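Local coordinates for thioredoxin reductase (Clostridium acetobutylicum ATCC 824, PDB 6GNA), which probably reduces thioredoxin with electrons taken from ferredoxin, by way of bound flavin-adenine dinucleotide and a disulfide, without needing a pyridine nucleotide, at residues L44-I50 against R60-Q65; A139-G144 against E165-K169; G151-E157 against R175-Q181; G238-V242 against C259-Y264. One frame throughout, in Å; residues are numbered along the deposited sequence.

Contact 1: residues L44-I50 against R60-Q65; sequences LTLAPVI and RGAELQ. With FAD (flavin-adenine dinucleotide), chain B.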
# COMPACT_ATOMS: atom_id res chain seq x y z
N LEU A 44 12.74 -9.50 -7.97
CA LEU A 44 11.68 -10.45 -8.31
C LEU A 44 12.23 -11.76 -8.90
O LEU A 44 11.80 -12.85 -8.50
CB LEU A 44 10.74 -9.83 -9.34
CG LEU A 44 9.57 -8.99 -8.84
CD1 LEU A 44 8.96 -8.21 -9.99
CD2 LEU A 44 8.52 -9.88 -8.18
N THR A 45 13.19 -11.66 -9.82
CA THR A 45 13.79 -12.83 -10.45
C THR A 45 14.51 -13.71 -9.44
O THR A 45 14.50 -14.94 -9.56
CB THR A 45 14.79 -12.41 -11.54
OG1 THR A 45 14.13 -11.58 -12.50
CG2 THR A 45 15.37 -13.63 -12.23
N LEU A 46 15.16 -13.10 -8.46
CA LEU A 46 15.94 -13.85 -7.49
C LEU A 46 15.09 -14.43 -6.37
O LEU A 46 15.59 -15.26 -5.60
CB LEU A 46 17.00 -12.96 -6.83
CG LEU A 46 18.15 -12.47 -7.70
CD1 LEU A 46 19.04 -11.56 -6.87
CD2 LEU A 46 18.94 -13.64 -8.28
N ALA A 47 13.84 -14.01 -6.23
CA ALA A 47 13.02 -14.48 -5.14
C ALA A 47 12.63 -15.93 -5.38
O ALA A 47 12.11 -16.24 -6.46
CB ALA A 47 11.77 -13.64 -5.04
N PRO A 48 12.75 -16.84 -4.39
CA PRO A 48 12.50 -18.27 -4.64
C PRO A 48 11.04 -18.75 -4.63
O PRO A 48 10.54 -19.18 -5.67
CB PRO A 48 13.34 -18.98 -3.56
CG PRO A 48 13.48 -17.97 -2.47
CD PRO A 48 13.44 -16.61 -3.10
N VAL A 49 10.39 -18.77 -3.46
CA VAL A 49 8.95 -18.95 -3.33
C VAL A 49 8.40 -17.73 -2.60
O VAL A 49 9.00 -17.25 -1.64
CB VAL A 49 8.63 -20.25 -2.58
CG1 VAL A 49 9.26 -20.23 -1.20
CG2 VAL A 49 7.11 -20.45 -2.49
N ILE A 50 7.24 -17.23 -3.05
CA ILE A 50 6.60 -16.06 -2.46
C ILE A 50 5.23 -16.48 -1.96
O ILE A 50 4.39 -16.92 -2.75
CB ILE A 50 6.46 -14.92 -3.48
CG1 ILE A 50 7.84 -14.51 -4.00
CG2 ILE A 50 5.70 -13.72 -2.87
CD1 ILE A 50 7.78 -13.75 -5.29
N ARG A 60 6.76 -18.65 -7.68
CA ARG A 60 8.18 -18.36 -7.73
C ARG A 60 8.39 -16.94 -8.27
O ARG A 60 7.58 -16.44 -9.05
CB ARG A 60 8.88 -19.37 -8.64
CG ARG A 60 8.62 -20.82 -8.22
CD ARG A 60 8.70 -21.80 -9.38
NE ARG A 60 10.06 -22.02 -9.85
CZ ARG A 60 10.41 -23.00 -10.69
NH1 ARG A 60 11.67 -23.13 -11.07
NH2 ARG A 60 9.49 -23.84 -11.14
N GLY A 61 9.49 -16.32 -7.85
CA GLY A 61 9.76 -14.94 -8.24
C GLY A 61 9.71 -14.72 -9.74
O GLY A 61 9.10 -13.76 -10.23
N ALA A 62 10.39 -15.58 -10.50
CA ALA A 62 10.38 -15.44 -11.96
C ALA A 62 9.00 -15.69 -12.56
O ALA A 62 8.68 -15.15 -13.62
CB ALA A 62 11.41 -16.37 -12.59
N GLU A 63 8.18 -16.51 -11.90
CA GLU A 63 6.80 -16.69 -12.35
C GLU A 63 5.99 -15.42 -12.13
O GLU A 63 5.20 -15.02 -12.99
CB GLU A 63 6.17 -17.86 -11.59
CG GLU A 63 6.70 -19.20 -12.05
CD GLU A 63 6.15 -20.35 -11.23
OE1 GLU A 63 5.78 -20.13 -10.06
OE2 GLU A 63 6.09 -21.48 -11.75
N LEU A 64 6.16 -14.78 -10.97
CA LEU A 64 5.44 -13.54 -10.70
C LEU A 64 5.93 -12.46 -11.65
O LEU A 64 5.14 -11.67 -12.18
CB LEU A 64 5.64 -13.15 -9.25
CG LEU A 64 4.88 -11.92 -8.74
CD1 LEU A 64 3.38 -12.14 -8.87
CD2 LEU A 64 5.24 -11.68 -7.30
N GLN A 65 7.24 -12.44 -11.91
CA GLN A 65 7.78 -11.51 -12.89
C GLN A 65 7.07 -11.67 -14.23
O GLN A 65 6.75 -10.68 -14.89
CB GLN A 65 9.28 -11.75 -13.03
CG GLN A 65 10.02 -10.80 -14.00
CD GLN A 65 11.28 -11.41 -14.61
OE1 GLN A 65 11.59 -12.59 -14.39
NE2 GLN A 65 12.01 -10.61 -15.38
PA FAD B . 12.64 -2.83 -7.06
O1A FAD B . 11.95 -4.17 -7.05
O2A FAD B . 14.08 -2.74 -6.61
O5B FAD B . 12.53 -2.20 -8.53
C5B FAD B . 13.43 -1.18 -8.95
C4B FAD B . 13.62 -1.23 -10.45
O4B FAD B . 13.80 0.09 -10.96
C3B FAD B . 14.87 -2.03 -10.82
O3B FAD B . 14.61 -2.88 -11.93
C2B FAD B . 15.89 -0.98 -11.18
O2B FAD B . 16.80 -1.43 -12.19
C1B FAD B . 15.04 0.18 -11.66
N9A FAD B . 15.70 1.48 -11.38
C8A FAD B . 16.11 1.91 -10.17
N7A FAD B . 16.68 3.14 -10.28
C5A FAD B . 16.64 3.50 -11.58
C6A FAD B . 17.07 4.66 -12.38
N6A FAD B . 17.67 5.72 -11.81
N1A FAD B . 16.83 4.62 -13.71
C2A FAD B . 16.23 3.57 -14.31
N3A FAD B . 15.82 2.49 -13.63
C4A FAD B . 15.99 2.39 -12.29
N1 FAD B . 9.05 -9.17 -0.77
C2 FAD B . 7.90 -9.80 -0.42
O2 FAD B . 6.90 -9.11 -0.14
N3 FAD B . 7.79 -11.14 -0.37
C4 FAD B . 8.82 -11.95 -0.65
O4 FAD B . 8.69 -13.19 -0.60
C4X FAD B . 10.11 -11.34 -1.04
N5 FAD B . 11.19 -12.08 -1.34
C5X FAD B . 12.36 -11.50 -1.69
C6 FAD B . 13.46 -12.29 -2.00
C7 FAD B . 14.67 -11.71 -2.36
C7M FAD B . 15.86 -12.57 -2.69
C8 FAD B . 14.78 -10.23 -2.42
C8M FAD B . 16.09 -9.59 -2.80
C9 FAD B . 13.69 -9.43 -2.11
C9A FAD B . 12.48 -10.02 -1.75
N10 FAD B . 11.37 -9.22 -1.43
C10 FAD B . 10.16 -9.86 -1.09
C1' FAD B . 11.45 -7.75 -1.49
C2' FAD B . 10.74 -7.25 -2.74
O2' FAD B . 11.42 -7.77 -3.88
C3' FAD B . 10.76 -5.73 -2.79
O3' FAD B . 10.05 -5.19 -1.67
C4' FAD B . 10.13 -5.22 -4.07
O4' FAD B . 10.84 -5.74 -5.20
C5' FAD B . 10.13 -3.70 -4.11
O5' FAD B . 9.92 -3.28 -5.46
P FAD B . 10.21 -1.78 -5.94
O1P FAD B . 9.52 -1.58 -7.27
O2P FAD B . 9.96 -0.80 -4.82
O3P FAD B . 11.81 -1.78 -6.16
O HOH W 1 12.82 -16.77 -8.98
O HOH W 2 11.81 -20.70 -7.90
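The flat carboxamide of Gln65 has the hydroxyl of Thr45 lying over one of its faces, with OG1 3.3 Å from OE1, at most a weak hydrogen bond. Gln65 NE2 has a weak hydrogen bond to Asp39 O. The flavin ring is met from a single side by 44-50: Ala47 CB lies over one face of it near the rim, 3.7 Å from C6, and Ile50 CG1 reaches O4 at the same distance from that same side.

Ile50 points CD1 the other way, against Gly61 CA (3.7 Å) and Leu64 CD2. Leu64 has CG anti to its backbone N (chi1 -175°), which sends CD2 across to touch both Ile50 CD1 and, at 3.8 Å, Leu44 CD2. Backbones pack tightly at Gly61, whose CA comes to 2.9 Å from Leu44 O, with no side chain between the two main chains. Gly61 N gives its proton to Ala47 O (3.0 Å), arriving above the carbonyl plane. Water 1 joins Thr45 O and Ala47 O to Ala62 N. Glu63 OE1 receives the N-H of Arg60, the N-cap residue, on its anti side and 28° out of the carboxylate plane.

Helix 42-46 thus ends against the start of helix 61-74, while Tyr266 of helix 266-286 backs Leu44, Ala47 and Ile50, and Phe56 and Ile59 flank Leu64.

Contact 2: residues A139-G144 against E165-K169; sequences APLYKG and ELASK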
# COMPACT_ATOMS: atom_id res chain seq x y z
N ALA A 139 32.04 13.57 -17.13
CA ALA A 139 33.17 13.15 -17.96
C ALA A 139 34.07 14.29 -18.36
O ALA A 139 35.30 14.13 -18.27
CB ALA A 139 32.66 12.38 -19.18
N PRO A 140 33.57 15.44 -18.83
CA PRO A 140 34.49 16.51 -19.25
C PRO A 140 35.44 16.94 -18.15
O PRO A 140 36.57 17.36 -18.45
CB PRO A 140 33.56 17.66 -19.66
CG PRO A 140 32.26 17.00 -19.99
CD PRO A 140 32.16 15.82 -19.05
N LEU A 141 35.02 16.84 -16.90
CA LEU A 141 35.86 17.22 -15.76
C LEU A 141 37.08 16.32 -15.63
O LEU A 141 38.07 16.73 -15.01
CB LEU A 141 34.99 17.15 -14.50
CG LEU A 141 35.31 17.93 -13.23
CD1 LEU A 141 35.54 19.40 -13.51
CD2 LEU A 141 34.14 17.74 -12.28
N TYR A 142 37.03 15.11 -16.19
CA TYR A 142 38.10 14.13 -16.09
C TYR A 142 38.84 13.94 -17.41
O TYR A 142 39.56 12.95 -17.59
CB TYR A 142 37.57 12.81 -15.51
CG TYR A 142 37.13 13.03 -14.09
CD1 TYR A 142 38.04 12.96 -13.04
CD2 TYR A 142 35.82 13.37 -13.79
CE1 TYR A 142 37.64 13.20 -11.73
CE2 TYR A 142 35.41 13.62 -12.49
CZ TYR A 142 36.33 13.53 -11.47
OH TYR A 142 35.94 13.77 -10.16
N LYS A 143 38.70 14.88 -18.33
CA LYS A 143 39.47 14.82 -19.56
C LYS A 143 40.95 14.85 -19.22
O LYS A 143 41.41 15.73 -18.48
CB LYS A 143 39.10 16.00 -20.46
CG LYS A 143 39.77 15.97 -21.81
CD LYS A 143 39.40 17.19 -22.66
CE LYS A 143 40.25 17.26 -23.93
NZ LYS A 143 39.86 18.40 -24.82
N GLY A 144 41.70 13.89 -19.75
CA GLY A 144 43.12 13.79 -19.48
C GLY A 144 43.47 13.41 -18.05
O GLY A 144 44.64 13.57 -17.66
N GLU A 165 37.31 7.55 -23.85
CA GLU A 165 37.55 8.51 -24.92
C GLU A 165 38.05 9.86 -24.42
O GLU A 165 38.50 10.67 -25.24
CB GLU A 165 36.25 8.73 -25.71
CG GLU A 165 35.58 7.45 -26.19
CD GLU A 165 36.31 6.79 -27.34
OE1 GLU A 165 36.95 7.52 -28.13
OE2 GLU A 165 36.25 5.55 -27.45
N LEU A 166 37.97 10.13 -23.13
CA LEU A 166 38.35 11.42 -22.56
C LEU A 166 39.43 11.31 -21.50
O LEU A 166 40.35 12.12 -21.47
CB LEU A 166 37.11 12.10 -21.95
CG LEU A 166 36.02 12.55 -22.93
CD1 LEU A 166 34.77 13.04 -22.20
CD2 LEU A 166 36.56 13.63 -23.87
N ALA A 167 39.35 10.31 -20.63
CA ALA A 167 40.31 10.15 -19.56
C ALA A 167 41.63 9.61 -20.09
O ALA A 167 41.69 8.94 -21.12
CB ALA A 167 39.75 9.17 -18.52
N SER A 168 42.71 9.95 -19.39
CA SER A 168 44.01 9.39 -19.74
C SER A 168 44.10 7.90 -19.43
O SER A 168 44.92 7.20 -20.03
CB SER A 168 45.11 10.12 -18.96
OG SER A 168 44.82 10.09 -17.57
N LYS A 169 43.28 7.41 -18.50
CA LYS A 169 43.33 6.02 -18.09
C LYS A 169 42.00 5.71 -17.40
O LYS A 169 41.54 6.51 -16.59
CB LYS A 169 44.48 5.79 -17.10
CG LYS A 169 44.52 4.41 -16.46
CD LYS A 169 44.96 3.33 -17.44
CE LYS A 169 45.16 2.00 -16.73
NZ LYS A 169 45.60 0.91 -17.65
O HOH W 3 46.59 11.56 -16.20
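Leu166 O is approached by two groups of the neighbouring loop: Gly144 N donates a nearly straight hydrogen bond (2.8 Å, 174°), tilted from the carbonyl plane, and Lys143 CA adds a C-H contact at 3.4 Å. A second C-H contact runs the opposite way, from Ala167 CA to Tyr142 O. Together these join the two loops through main chain, and the side chains fill in around them.

Leu166 does most of the apolar work. Its CG stands anti to the carbonyl carbon (chi1 -68°), and the CD1 branch reaches over to Ala139 CB at 3.7 Å, where Tyr162 and Leu163 of helix 155-163 also press on the alanine. Lys143 touches with the base of its chain alone: CG lies 3.9 Å from Leu166 O, and the extended remainder leads off. At the other end, Ser168 CB sits 3.7 Å from Gly144 O, and water 3 spans the pair, donating to Gly144 O and hydrogen-bonded to Ser168 OG at 2.7 Å. Gly144 has a positive phi of 68°, a turn that suits glycine.

Tyr142 turns its ring away to meet Phe218 edge-to-face. Directly beyond, Ser168 pairs with Lys145 and Lys169 with Val147, so the two loops meet just where strands 146-151 and 169-174 begin: the entry side of a beta-alpha-beta crossover in a Rossmann-like parallel sheet.

Contact 3: residues G151-E157 against R175-Q181; sequences GYNKEAE and RYKDEYQ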
# COMPACT_ATOMS: atom_id res chain seq x y z
N GLY A 151 31.70 -0.64 -10.79
CA GLY A 151 30.48 -0.91 -11.54
C GLY A 151 29.67 -2.02 -10.89
O GLY A 151 30.16 -3.13 -10.70
N TYR A 152 28.41 -1.72 -10.60
CA TYR A 152 27.49 -2.67 -9.98
C TYR A 152 26.43 -3.18 -10.95
O TYR A 152 25.62 -4.02 -10.57
CB TYR A 152 26.83 -2.04 -8.75
CG TYR A 152 27.79 -1.71 -7.61
CD1 TYR A 152 28.60 -0.57 -7.66
CD2 TYR A 152 27.89 -2.52 -6.48
CE1 TYR A 152 29.49 -0.26 -6.64
CE2 TYR A 152 28.78 -2.22 -5.45
CZ TYR A 152 29.58 -1.09 -5.54
OH TYR A 152 30.46 -0.76 -4.53
N ASN A 153 26.46 -2.74 -12.21
CA ASN A 153 25.48 -3.18 -13.19
C ASN A 153 26.11 -3.06 -14.57
O ASN A 153 27.23 -2.57 -14.72
CB ASN A 153 24.17 -2.39 -13.07
CG ASN A 153 24.36 -0.91 -13.25
OD1 ASN A 153 25.31 -0.45 -13.88
ND2 ASN A 153 23.44 -0.15 -12.69
N LYS A 154 25.37 -3.49 -15.60
CA LYS A 154 25.91 -3.51 -16.95
C LYS A 154 26.07 -2.11 -17.54
O LYS A 154 27.00 -1.86 -18.32
CB LYS A 154 25.04 -4.36 -17.88
CG LYS A 154 24.98 -5.86 -17.53
CD LYS A 154 26.31 -6.57 -17.66
CE LYS A 154 26.79 -6.68 -19.09
NZ LYS A 154 28.08 -7.42 -19.13
N GLU A 155 25.15 -1.19 -17.22
CA GLU A 155 25.27 0.18 -17.73
C GLU A 155 26.60 0.81 -17.37
O GLU A 155 27.12 1.64 -18.13
CB GLU A 155 24.11 1.03 -17.20
CG GLU A 155 23.92 2.36 -17.96
CD GLU A 155 24.79 3.50 -17.46
OE1 GLU A 155 25.29 3.44 -16.31
OE2 GLU A 155 24.94 4.48 -18.23
N ALA A 156 27.18 0.41 -16.24
CA ALA A 156 28.46 0.95 -15.81
C ALA A 156 29.56 0.67 -16.83
O ALA A 156 30.48 1.48 -16.99
CB ALA A 156 28.82 0.38 -14.43
N GLU A 157 29.46 -0.48 -17.51
CA GLU A 157 30.43 -0.82 -18.56
C GLU A 157 30.37 0.19 -19.70
O GLU A 157 31.40 0.61 -20.23
CB GLU A 157 30.18 -2.23 -19.09
CG GLU A 157 30.29 -3.33 -18.04
CD GLU A 157 29.94 -4.70 -18.57
OE1 GLU A 157 29.79 -4.85 -19.81
OE2 GLU A 157 29.78 -5.63 -17.74
N ARG A 175 31.62 -5.35 -9.73
CA ARG A 175 31.03 -5.84 -8.49
C ARG A 175 29.94 -6.87 -8.75
O ARG A 175 29.01 -7.03 -7.95
CB ARG A 175 30.47 -4.70 -7.65
CG ARG A 175 31.44 -3.53 -7.51
CD ARG A 175 32.75 -3.95 -6.88
NE ARG A 175 32.58 -4.46 -5.52
CZ ARG A 175 32.95 -5.67 -5.11
NH1 ARG A 175 33.55 -6.52 -5.93
NH2 ARG A 175 32.73 -6.03 -3.85
N TYR A 176 30.04 -7.56 -9.88
CA TYR A 176 29.15 -8.63 -10.27
C TYR A 176 29.95 -9.55 -11.18
O TYR A 176 30.98 -9.15 -11.73
CB TYR A 176 27.93 -8.11 -11.03
CG TYR A 176 28.33 -7.26 -12.20
CD1 TYR A 176 28.62 -5.92 -12.03
CD2 TYR A 176 28.48 -7.80 -13.48
CE1 TYR A 176 29.02 -5.13 -13.08
CE2 TYR A 176 28.88 -7.01 -14.54
CZ TYR A 176 29.15 -5.68 -14.34
OH TYR A 176 29.56 -4.86 -15.36
N LYS A 177 29.48 -10.79 -11.31
CA LYS A 177 30.11 -11.82 -12.12
C LYS A 177 29.45 -11.86 -13.49
O LYS A 177 28.25 -12.13 -13.59
CB LYS A 177 29.95 -13.19 -11.47
CG LYS A 177 30.30 -13.26 -10.00
CD LYS A 177 31.78 -13.42 -9.80
CE LYS A 177 32.08 -13.88 -8.40
NZ LYS A 177 33.52 -14.13 -8.25
N ASP A 178 30.24 -11.63 -14.53
CA ASP A 178 29.77 -11.70 -15.91
C ASP A 178 31.00 -11.59 -16.80
O ASP A 178 32.10 -11.31 -16.32
CB ASP A 178 28.81 -10.54 -16.18
CG ASP A 178 27.94 -10.74 -17.40
OD1 ASP A 178 27.98 -11.82 -18.02
OD2 ASP A 178 27.20 -9.79 -17.74
N GLU A 179 30.80 -11.81 -18.10
CA GLU A 179 31.70 -11.22 -19.07
C GLU A 179 31.42 -9.72 -19.17
O GLU A 179 30.29 -9.27 -19.01
CB GLU A 179 31.52 -11.86 -20.45
CG GLU A 179 31.78 -13.36 -20.49
CD GLU A 179 33.18 -13.72 -20.04
OE1 GLU A 179 34.07 -12.85 -20.11
OE2 GLU A 179 33.38 -14.87 -19.60
N TYR A 180 32.48 -8.95 -19.41
CA TYR A 180 32.39 -7.49 -19.41
C TYR A 180 32.69 -6.97 -20.81
O TYR A 180 33.77 -7.23 -21.36
CB TYR A 180 33.37 -6.91 -18.39
CG TYR A 180 33.32 -7.60 -17.04
CD1 TYR A 180 32.20 -7.51 -16.22
CD2 TYR A 180 34.40 -8.35 -16.58
CE1 TYR A 180 32.15 -8.14 -15.00
CE2 TYR A 180 34.36 -8.99 -15.36
CZ TYR A 180 33.24 -8.88 -14.56
OH TYR A 180 33.20 -9.52 -13.34
N GLN A 181 31.75 -6.21 -21.37
CA GLN A 181 31.87 -5.72 -22.75
C GLN A 181 32.53 -4.34 -22.73
O GLN A 181 31.87 -3.30 -22.80
CB GLN A 181 30.51 -5.70 -23.43
CG GLN A 181 29.97 -7.09 -23.77
CD GLN A 181 29.40 -7.82 -22.57
OE1 GLN A 181 28.58 -7.28 -21.86
NE2 GLN A 181 29.82 -9.06 -22.36
O HOH W 4 31.46 -2.86 -3.25
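In the beta-alpha-beta unit of a Rossmann-like domain, the turn after the first strand faces the loop after the second, as 151-157 meets 175-181 here. NADPH-dependent relatives usually receive the nucleotide at this place; the dense set of side chains filling it is consistent with an enzyme independent of pyridine nucleotides.

Of the bonds to the main chain, Arg175 N to Gly151 O (2.8 Å) continues the pairing of strands 146-151 and 169-174. Asn153 OD1 accepts from Ala156 N as a helix cap, while its ND2 is held by Asp222.

Charged groups gather round Lys154, whose chain bends at chi2 and chi3 to bring NZ inward. NZ forms salt bridges with Asp178 OD2, met from above the carboxylate plane, and with Glu157 OE2 (2.8 Å), met on the syn side; Gln181 OE1 takes a third bond at 2.8 Å. Glu157 OE2 accepts a second proton from Tyr176 OH (2.5 Å) on its anti lone pair, the carboxylate lying nearly coplanar with the ring, 16° apart. Its other oxygen, OE1, receives Gln181 N at 2.9 Å. Several donors therefore fix the rotation of this buried carboxylate and would probably favour its charged form. Tyr176 OH is also hydrogen-bonded to Tyr172 OH.

A CH-pi contact lies at the other end: Arg175 CG stands over the centre of the Tyr152 ring, 3.6 Å from its centroid, and Lys221 makes a cation-pi contact with that ring. Water 4 links the polar tips of these two side chains, 2.7 Å from Tyr152 OH and 3.0 Å from Arg175 NE.

Contact 4: residues G238-V242 against C259-Y264; sequences GHIKV and CTGKPY. With FAD (flavin-adenine dinucleotide), chain B.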
# COMPACT_ATOMS: atom_id res chain seq x y z
N GLY A 238 18.21 7.43 4.46
CA GLY A 238 18.22 6.81 3.15
C GLY A 238 16.86 6.53 2.57
O GLY A 238 16.78 5.93 1.49
N HIS A 239 15.78 6.92 3.24
CA HIS A 239 14.42 6.67 2.77
C HIS A 239 13.82 7.99 2.32
O HIS A 239 13.97 9.01 3.00
CB HIS A 239 13.50 6.15 3.88
CG HIS A 239 14.09 5.04 4.69
ND1 HIS A 239 14.50 3.85 4.14
CD2 HIS A 239 14.29 4.93 6.02
CE1 HIS A 239 14.95 3.05 5.09
NE2 HIS A 239 14.83 3.69 6.25
N ILE A 240 13.20 7.98 1.14
CA ILE A 240 12.45 9.15 0.69
C ILE A 240 11.20 9.28 1.54
O ILE A 240 10.40 8.35 1.64
CB ILE A 240 12.08 9.03 -0.80
CG1 ILE A 240 13.33 8.85 -1.68
CG2 ILE A 240 11.27 10.25 -1.24
CD1 ILE A 240 13.02 8.50 -3.14
N LYS A 241 11.01 10.45 2.15
CA LYS A 241 9.89 10.66 3.05
C LYS A 241 8.66 11.10 2.27
O LYS A 241 8.71 12.06 1.49
CB LYS A 241 10.28 11.67 4.11
CG LYS A 241 11.32 11.11 5.07
CD LYS A 241 10.70 10.08 5.99
CE LYS A 241 11.71 9.48 6.95
NZ LYS A 241 11.14 8.43 7.83
N VAL A 242 7.56 10.37 2.45
CA VAL A 242 6.30 10.66 1.77
C VAL A 242 5.17 10.72 2.78
O VAL A 242 5.24 10.18 3.89
CB VAL A 242 5.94 9.64 0.66
CG1 VAL A 242 7.00 9.63 -0.44
CG2 VAL A 242 5.75 8.23 1.23
N CYS A 259 11.86 2.46 -2.05
CA CYS A 259 12.54 3.75 -1.91
C CYS A 259 11.92 4.64 -0.84
O CYS A 259 12.55 5.63 -0.45
CB CYS A 259 12.64 4.49 -3.25
SG CYS A 259 11.13 5.29 -3.86
N THR A 260 10.70 4.33 -0.42
CA THR A 260 10.06 5.10 0.65
C THR A 260 10.27 4.59 2.11
O THR A 260 9.77 5.23 3.03
CB THR A 260 8.54 5.22 0.42
OG1 THR A 260 7.90 3.96 0.70
CG2 THR A 260 8.24 5.64 -1.01
N GLY A 261 11.00 3.49 2.35
CA GLY A 261 11.19 3.01 3.70
C GLY A 261 10.68 1.59 3.87
O GLY A 261 10.09 1.01 2.96
N LYS A 262 10.93 1.04 5.05
CA LYS A 262 10.52 -0.32 5.38
C LYS A 262 9.00 -0.40 5.62
O LYS A 262 8.37 0.62 5.89
CB LYS A 262 11.27 -0.78 6.63
CG LYS A 262 12.74 -1.07 6.39
CD LYS A 262 13.41 -1.61 7.65
CE LYS A 262 14.89 -1.87 7.42
NZ LYS A 262 15.63 -0.62 7.07
N PRO A 263 8.40 -1.60 5.53
CA PRO A 263 8.87 -2.94 5.14
C PRO A 263 9.15 -3.05 3.64
O PRO A 263 8.39 -2.48 2.86
CB PRO A 263 7.71 -3.85 5.54
CG PRO A 263 6.51 -2.98 5.43
CD PRO A 263 6.96 -1.61 5.86
N TYR A 264 10.20 -3.76 3.25
CA TYR A 264 10.50 -3.92 1.84
C TYR A 264 9.74 -5.15 1.36
O TYR A 264 10.27 -6.26 1.35
CB TYR A 264 12.00 -4.11 1.62
CG TYR A 264 12.85 -2.98 2.16
CD1 TYR A 264 12.59 -1.66 1.81
CD2 TYR A 264 13.91 -3.23 3.02
CE1 TYR A 264 13.36 -0.62 2.31
CE2 TYR A 264 14.69 -2.20 3.52
CZ TYR A 264 14.41 -0.90 3.16
OH TYR A 264 15.18 0.13 3.65
PA FAD B . 12.64 -2.83 -7.06
O1A FAD B . 11.95 -4.17 -7.05
O2A FAD B . 14.08 -2.74 -6.61
O5B FAD B . 12.53 -2.20 -8.53
C5B FAD B . 13.43 -1.18 -8.95
C4B FAD B . 13.62 -1.23 -10.45
O4B FAD B . 13.80 0.09 -10.96
C3B FAD B . 14.87 -2.03 -10.82
O3B FAD B . 14.61 -2.88 -11.93
C2B FAD B . 15.89 -0.98 -11.18
O2B FAD B . 16.80 -1.43 -12.19
C1B FAD B . 15.04 0.18 -11.66
N9A FAD B . 15.70 1.48 -11.38
C8A FAD B . 16.11 1.91 -10.17
N7A FAD B . 16.68 3.14 -10.28
C5A FAD B . 16.64 3.50 -11.58
C6A FAD B . 17.07 4.66 -12.38
N6A FAD B . 17.67 5.72 -11.81
N1A FAD B . 16.83 4.62 -13.71
C2A FAD B . 16.23 3.57 -14.31
N3A FAD B . 15.82 2.49 -13.63
C4A FAD B . 15.99 2.39 -12.29
N1 FAD B . 9.05 -9.17 -0.77
C2 FAD B . 7.90 -9.80 -0.42
O2 FAD B . 6.90 -9.11 -0.14
N3 FAD B . 7.79 -11.14 -0.37
C4 FAD B . 8.82 -11.95 -0.65
O4 FAD B . 8.69 -13.19 -0.60
C4X FAD B . 10.11 -11.34 -1.04
N5 FAD B . 11.19 -12.08 -1.34
C5X FAD B . 12.36 -11.50 -1.69
C6 FAD B . 13.46 -12.29 -2.00
C7 FAD B . 14.67 -11.71 -2.36
C7M FAD B . 15.86 -12.57 -2.69
C8 FAD B . 14.78 -10.23 -2.42
C8M FAD B . 16.09 -9.59 -2.80
C9 FAD B . 13.69 -9.43 -2.11
C9A FAD B . 12.48 -10.02 -1.75
N10 FAD B . 11.37 -9.22 -1.43
C10 FAD B . 10.16 -9.86 -1.09
C1' FAD B . 11.45 -7.75 -1.49
C2' FAD B . 10.74 -7.25 -2.74
O2' FAD B . 11.42 -7.77 -3.88
C3' FAD B . 10.76 -5.73 -2.79
O3' FAD B . 10.05 -5.19 -1.67
C4' FAD B . 10.13 -5.22 -4.07
O4' FAD B . 10.84 -5.74 -5.20
C5' FAD B . 10.13 -3.70 -4.11
O5' FAD B . 9.92 -3.28 -5.46
P FAD B . 10.21 -1.78 -5.94
O1P FAD B . 9.52 -1.58 -7.27
O2P FAD B . 9.96 -0.80 -4.82
O3P FAD B . 11.81 -1.78 -6.16
O HOH W 5 15.35 5.76 -1.05
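Ile240 and Cys259 are joined by a single backbone hydrogen bond, Ile240 N to Cys259 O (2.9 Å, 156°), in the plane of the carbonyl, and Thr260 CA leans on Ile240 O at 3.4 Å. Water 5 donates to Cys259 O and to Gly238 O, so Cys259 O accepts from both Ile240 N and the water.

The side chain of Ile240 runs beside the Cys259 carbonyl: CG1, anti to the carbonyl carbon (chi1 -57°), lies 3.5 Å from Cys259 O and carries CD1 to 3.8 Å from Cys259 SG. Val242 offers CG2 to Thr260 CB, and Ala255 of strand 253-255 supports both of them as well as Ile240. Thr260 OG1 bonds to Glu272 OE1 and Gly257 O, with a weak bond to Arg244 of the second subunit.

The segment 259-264 follows the last strand of the FAD-domain parallel sheet and leads to helix 266-286, a connection that in flavoprotein disulfide reductases borders the ribityl chain. Here Asp258 OD1 is hydrogen-bonded to the cofactor, and Tyr264 C comes within 3.0 Å of FAD O3'.

Gly261 adopts phi 122° and presents its bare CA to one face of the His239 imidazole. In one of two conformers of this histidine, Tyr264 OH meets the imidazole edge at CE1 (3.3 Å), the two side chains crossing at about a right angle. Lys262 lays CG over the tyrosine ring, 3.5 Å above its plane and toward the rim, while the cis peptide before Pro263 turns the chain between them.

Read from the N terminus, contact 1 comes first and closes a short loop, bringing the end of helix 42-46 to the start of helix 61-74 beside the flavin. Contacts 2 and 3 follow in the second parallel sheet and cross along the chain: 139-144 precedes 151-157, then 165-169 precedes 175-181. They hold opposite ends of one beta-alpha-beta unit, contact 2 where strands 146-151 and 169-174 begin and contact 3 where they finish, their centres about 20 Å apart. Contact 4, in series with the rest, returns to the FAD domain and ties strand 239-240 to the lead-in of helix 266-286. Contacts 1 and 4 both touch FAD, with centres about 22 Å apart.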